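Local coordinates for transcriptional activator HlyU (Vibrio cholerae, PDB 4K2E), which activates transcription of the hemolysin gene hlyA as a DNA-binding winged-helix regulator of the ArsR family and may promote expression of other virulence determinants, at residues N34-Q39 against S66-W71. Residues are numbered along the deposited sequence; the frame is centred on the assembly and turned at random.
Sequences NERRLQ and SQHLAW
Arg37 lays its guanidinium flat over the indole of Trp71: the planes are 10° apart, and CZ stands 3.6 Å from the centroid of the six-membered ring, a cation-pi stack over the face. NH1 lies over the CE3 side, 3.4 Å from Trp71 CE3, and NH2 over the CZ2 side, while CD sits over the five-membered ring as a CH-pi donor. A bend at chi3 (-52°) turns the guanidinium out of the extended line of the chain and onto the indole. One turn before Trp71, His68 receives Arg36 CB over the centre of its imidazole, 3.7 Å from the ring centroid; Asn34 OD1 approaches the ring obliquely. A water bridges the Arg37 guanidinium and the His68 ring, accepting from Arg37 NH1 at 2.7 Å and bonding His68 ND1 at 2.6 Å. Helix 62-74 carries His68 and Trp71; it is the second helix of the predicted helix-turn-helix in this winged-helix domain, and its segment meets helix 35-39 at 69°, with axes 9.7 Å apart. Further out, Arg37 NE and NH2 donate to the carbonyls of Ala31 and Lys30, fixing the guanidinium against the end of helix 16-32. The guanidinium face turned away from Trp71 is covered by Asn34 CB, 3.3 Å above the plane. Asn34 also N-caps the helix: OD1 accepts a nearly straight bond from Arg37 N on a lone pair. Arg36 NH1 turns away to Gln39 OE1 and Leu58 O.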
ATOM      1  N   ASN A  34      -0.274  -0.093   8.059  1.00 39.25           N
ATOM      2  CA  ASN A  34      -0.240  -0.031   9.515  1.00 38.59           C
ATOM      3  C   ASN A  34       0.819  -1.040   9.924  1.00 33.34           C
ATOM      4  O   ASN A  34       0.797  -2.150   9.427  1.00 33.49           O
ATOM      5  CB  ASN A  34      -1.596  -0.437  10.080  1.00 36.30           C
ATOM      6  CG  ASN A  34      -1.556  -0.620  11.573  1.00 42.63           C
ATOM      7  OD1 ASN A  34      -1.245  -1.697  12.055  1.00 36.05           O
ATOM      8  ND2 ASN A  34      -1.824   0.445  12.311  1.00 38.44           N
ATOM      9  N   GLU A  35       1.750  -0.653  10.787  1.00 32.17           N
ATOM     10  CA  GLU A  35       2.901  -1.518  11.020  1.00 42.70           C
ATOM     11  C   GLU A  35       2.501  -2.889  11.547  1.00 37.21           C
ATOM     12  O   GLU A  35       3.028  -3.905  11.094  1.00 38.36           O
ATOM     13  CB  GLU A  35       3.951  -0.851  11.897  1.00 47.06           C
ATOM     14  CG  GLU A  35       4.836   0.115  11.099  1.00 55.91           C
ATOM     15  CD  GLU A  35       5.907   0.780  11.924  1.00 65.64           C
ATOM     16  OE1 GLU A  35       6.451   0.131  12.848  1.00 72.46           O
ATOM     17  OE2 GLU A  35       6.199   1.965  11.640  1.00 63.04           O
ATOM     18  N   ARG A  36       1.541  -2.924  12.465  1.00 40.41           N
ATOM     19  CA  ARG A  36       1.115  -4.214  13.022  1.00 33.28           C
ATOM     20  C   ARG A  36       0.344  -5.079  11.992  1.00 42.55           C
ATOM     21  O   ARG A  36       0.613  -6.285  11.835  1.00 34.30           O
ATOM     22  CB  ARG A  36       0.312  -4.027  14.319  1.00 31.22           C
ATOM     23  CG  ARG A  36       1.046  -3.297  15.436  1.00 38.57           C
ATOM     24  CD  ARG A  36       2.445  -3.897  15.646  1.00 41.02           C
ATOM     25  NE  ARG A  36       2.959  -3.627  16.972  1.00 45.78           N
ATOM     26  CZ  ARG A  36       3.884  -4.371  17.577  1.00 58.46           C
ATOM     27  NH1 ARG A  36       4.400  -5.440  16.971  1.00 55.23           N
ATOM     28  NH2 ARG A  36       4.281  -4.055  18.799  1.00 65.54           N
ATOM     29  N   ARG A  37      -0.596  -4.477  11.257  1.00 31.84           N
ATOM     30  CA  ARG A  37      -1.318  -5.271  10.259  1.00 36.39           C
ATOM     31  C   ARG A  37      -0.388  -5.787   9.162  1.00 32.78           C
ATOM     32  O   ARG A  37      -0.494  -6.953   8.760  1.00 31.90           O
ATOM     33  CB  ARG A  37      -2.518  -4.522   9.657  1.00 35.67           C
ATOM     34  CG  ARG A  37      -3.654  -4.316  10.630  1.00 30.01           C
ATOM     35  CD  ARG A  37      -4.913  -3.693  10.019  1.00 32.30           C
ATOM     36  NE  ARG A  37      -4.727  -2.443   9.245  1.00 33.52           N
ATOM     37  CZ  ARG A  37      -4.887  -1.200   9.705  1.00 42.76           C
ATOM     38  NH1 ARG A  37      -5.175  -0.965  10.986  1.00 39.18           N
ATOM     39  NH2 ARG A  37      -4.732  -0.165   8.871  1.00 36.06           N
ATOM     40  N   LEU A  38       0.532  -4.937   8.708  1.00 29.16           N
ATOM     41  CA  LEU A  38       1.520  -5.382   7.723  1.00 35.34           C
ATOM     42  C   LEU A  38       2.398  -6.514   8.285  1.00 35.51           C
ATOM     43  O   LEU A  38       2.710  -7.451   7.576  1.00 34.16           O
ATOM     44  CB  LEU A  38       2.446  -4.260   7.294  1.00 32.94           C
ATOM     45  CG  LEU A  38       3.426  -4.582   6.160  1.00 41.24           C
ATOM     46  CD1 LEU A  38       2.645  -4.881   4.869  1.00 41.55           C
ATOM     47  CD2 LEU A  38       4.396  -3.410   5.952  1.00 42.51           C
ATOM     48  N   GLN A  39       2.828  -6.388   9.533  1.00 33.60           N
ATOM     49  CA  GLN A  39       3.638  -7.451  10.169  1.00 39.25           C
ATOM     50  C   GLN A  39       2.915  -8.798  10.152  1.00 40.83           C
ATOM     51  O   GLN A  39       3.500  -9.838   9.790  1.00 38.06           O
ATOM     52  CB  GLN A  39       4.039  -7.056  11.601  1.00 44.39           C
ATOM     53  CG  GLN A  39       5.200  -6.073  11.663  1.00 50.13           C
ATOM     54  CD  GLN A  39       5.377  -5.390  13.029  1.00 56.98           C
ATOM     55  OE1 GLN A  39       4.811  -5.812  14.042  1.00 50.55           O
ATOM     56  NE2 GLN A  39       6.170  -4.321  13.048  1.00 61.23           N
ATOM     57  N   SER A  66      -6.257  -8.804  18.454  1.00 45.87           N
ATOM     58  CA  SER A  66      -7.605  -9.102  17.965  1.00 43.30           C
ATOM     59  C   SER A  66      -8.201  -7.993  17.086  1.00 46.98           C
ATOM     60  O   SER A  66      -8.912  -8.296  16.147  1.00 42.68           O
ATOM     61  CB  SER A  66      -8.555  -9.482  19.113  1.00 53.83           C
ATOM     62  OG  SER A  66      -9.008  -8.348  19.825  1.00 63.04           O
ATOM     63  N   GLN A  67      -7.875  -6.727  17.355  1.00 43.57           N
ATOM     64  CA  GLN A  67      -8.447  -5.622  16.594  1.00 44.42           C
ATOM     65  C   GLN A  67      -7.806  -5.545  15.205  1.00 40.11           C
ATOM     66  O   GLN A  67      -8.488  -5.305  14.192  1.00 42.30           O
ATOM     67  CB  GLN A  67      -8.260  -4.295  17.327  1.00 55.70           C
ATOM     68  CG  GLN A  67      -9.111  -4.124  18.592  1.00 73.14           C
ATOM     69  CD  GLN A  67      -8.381  -4.538  19.862  1.00 83.72           C
ATOM     70  OE1 GLN A  67      -7.156  -4.658  19.878  1.00 85.19           O
ATOM     71  NE2 GLN A  67      -9.135  -4.751  20.938  1.00 93.28           N
ATOM     72  N   HIS A  68      -6.492  -5.760  15.165  1.00 35.77           N
ATOM     73  CA  HIS A  68      -5.789  -5.816  13.884  1.00 31.60           C
ATOM     74  C   HIS A  68      -6.321  -6.971  13.047  1.00 32.74           C
ATOM     75  O   HIS A  68      -6.571  -6.823  11.844  1.00 34.36           O
ATOM     76  CB  HIS A  68      -4.271  -5.966  14.102  1.00 34.33           C
ATOM     77  CG  HIS A  68      -3.674  -4.803  14.818  1.00 43.65           C
ATOM     78  ND1 HIS A  68      -3.770  -3.515  14.334  1.00 43.94           N
ATOM     79  CD2 HIS A  68      -3.032  -4.714  16.003  1.00 47.64           C
ATOM     80  CE1 HIS A  68      -3.184  -2.688  15.178  1.00 45.61           C
ATOM     81  NE2 HIS A  68      -2.732  -3.390  16.200  1.00 48.76           N
ATOM     82  N   LEU A  69      -6.473  -8.131  13.679  1.00 35.05           N
ATOM     83  CA  LEU A  69      -6.966  -9.286  12.965  1.00 31.13           C
ATOM     84  C   LEU A  69      -8.388  -9.032  12.489  1.00 32.91           C
ATOM     85  O   LEU A  69      -8.775  -9.457  11.391  1.00 34.84           O
ATOM     86  CB  LEU A  69      -6.902 -10.549  13.829  1.00 33.26           C
ATOM     87  CG  LEU A  69      -5.498 -11.041  14.212  1.00 35.54           C
ATOM     88  CD1 LEU A  69      -5.596 -12.155  15.275  1.00 36.04           C
ATOM     89  CD2 LEU A  69      -4.669 -11.516  13.012  1.00 35.22           C
ATOM     90  N   ALA A  70      -9.154  -8.305  13.293  1.00 32.45           N
ATOM     91  CA  ALA A  70     -10.549  -8.045  12.975  1.00 33.70           C
ATOM     92  C   ALA A  70     -10.658  -7.194  11.699  1.00 35.37           C
ATOM     93  O   ALA A  70     -11.516  -7.447  10.834  1.00 35.08           O
ATOM     94  CB  ALA A  70     -11.232  -7.374  14.123  1.00 36.72           C
ATOM     95  N   TRP A  71      -9.803  -6.177  11.619  1.00 35.14           N
ATOM     96  CA  TRP A  71      -9.694  -5.352  10.426  1.00 35.52           C
ATOM     97  C   TRP A  71      -9.299  -6.194   9.218  1.00 35.29           C
ATOM     98  O   TRP A  71      -9.952  -6.121   8.172  1.00 33.75           O
ATOM     99  CB  TRP A  71      -8.678  -4.229  10.681  1.00 39.46           C
ATOM    100  CG  TRP A  71      -8.596  -3.137   9.609  1.00 37.60           C
ATOM    101  CD1 TRP A  71      -8.508  -3.304   8.249  1.00 38.68           C
ATOM    102  CD2 TRP A  71      -8.522  -1.733   9.845  1.00 37.29           C
ATOM    103  NE1 TRP A  71      -8.402  -2.069   7.628  1.00 35.44           N
ATOM    104  CE2 TRP A  71      -8.405  -1.095   8.589  1.00 37.41           C
ATOM    105  CE3 TRP A  71      -8.547  -0.948  11.002  1.00 40.42           C
ATOM    106  CZ2 TRP A  71      -8.326   0.288   8.464  1.00 41.79           C
ATOM    107  CZ3 TRP A  71      -8.470   0.423  10.873  1.00 45.46           C
ATOM    108  CH2 TRP A  71      -8.358   1.023   9.614  1.00 44.05           C
TER
HETATM  109  O   HOH W   1      -5.854  -2.467  13.143  1.00 41.90           O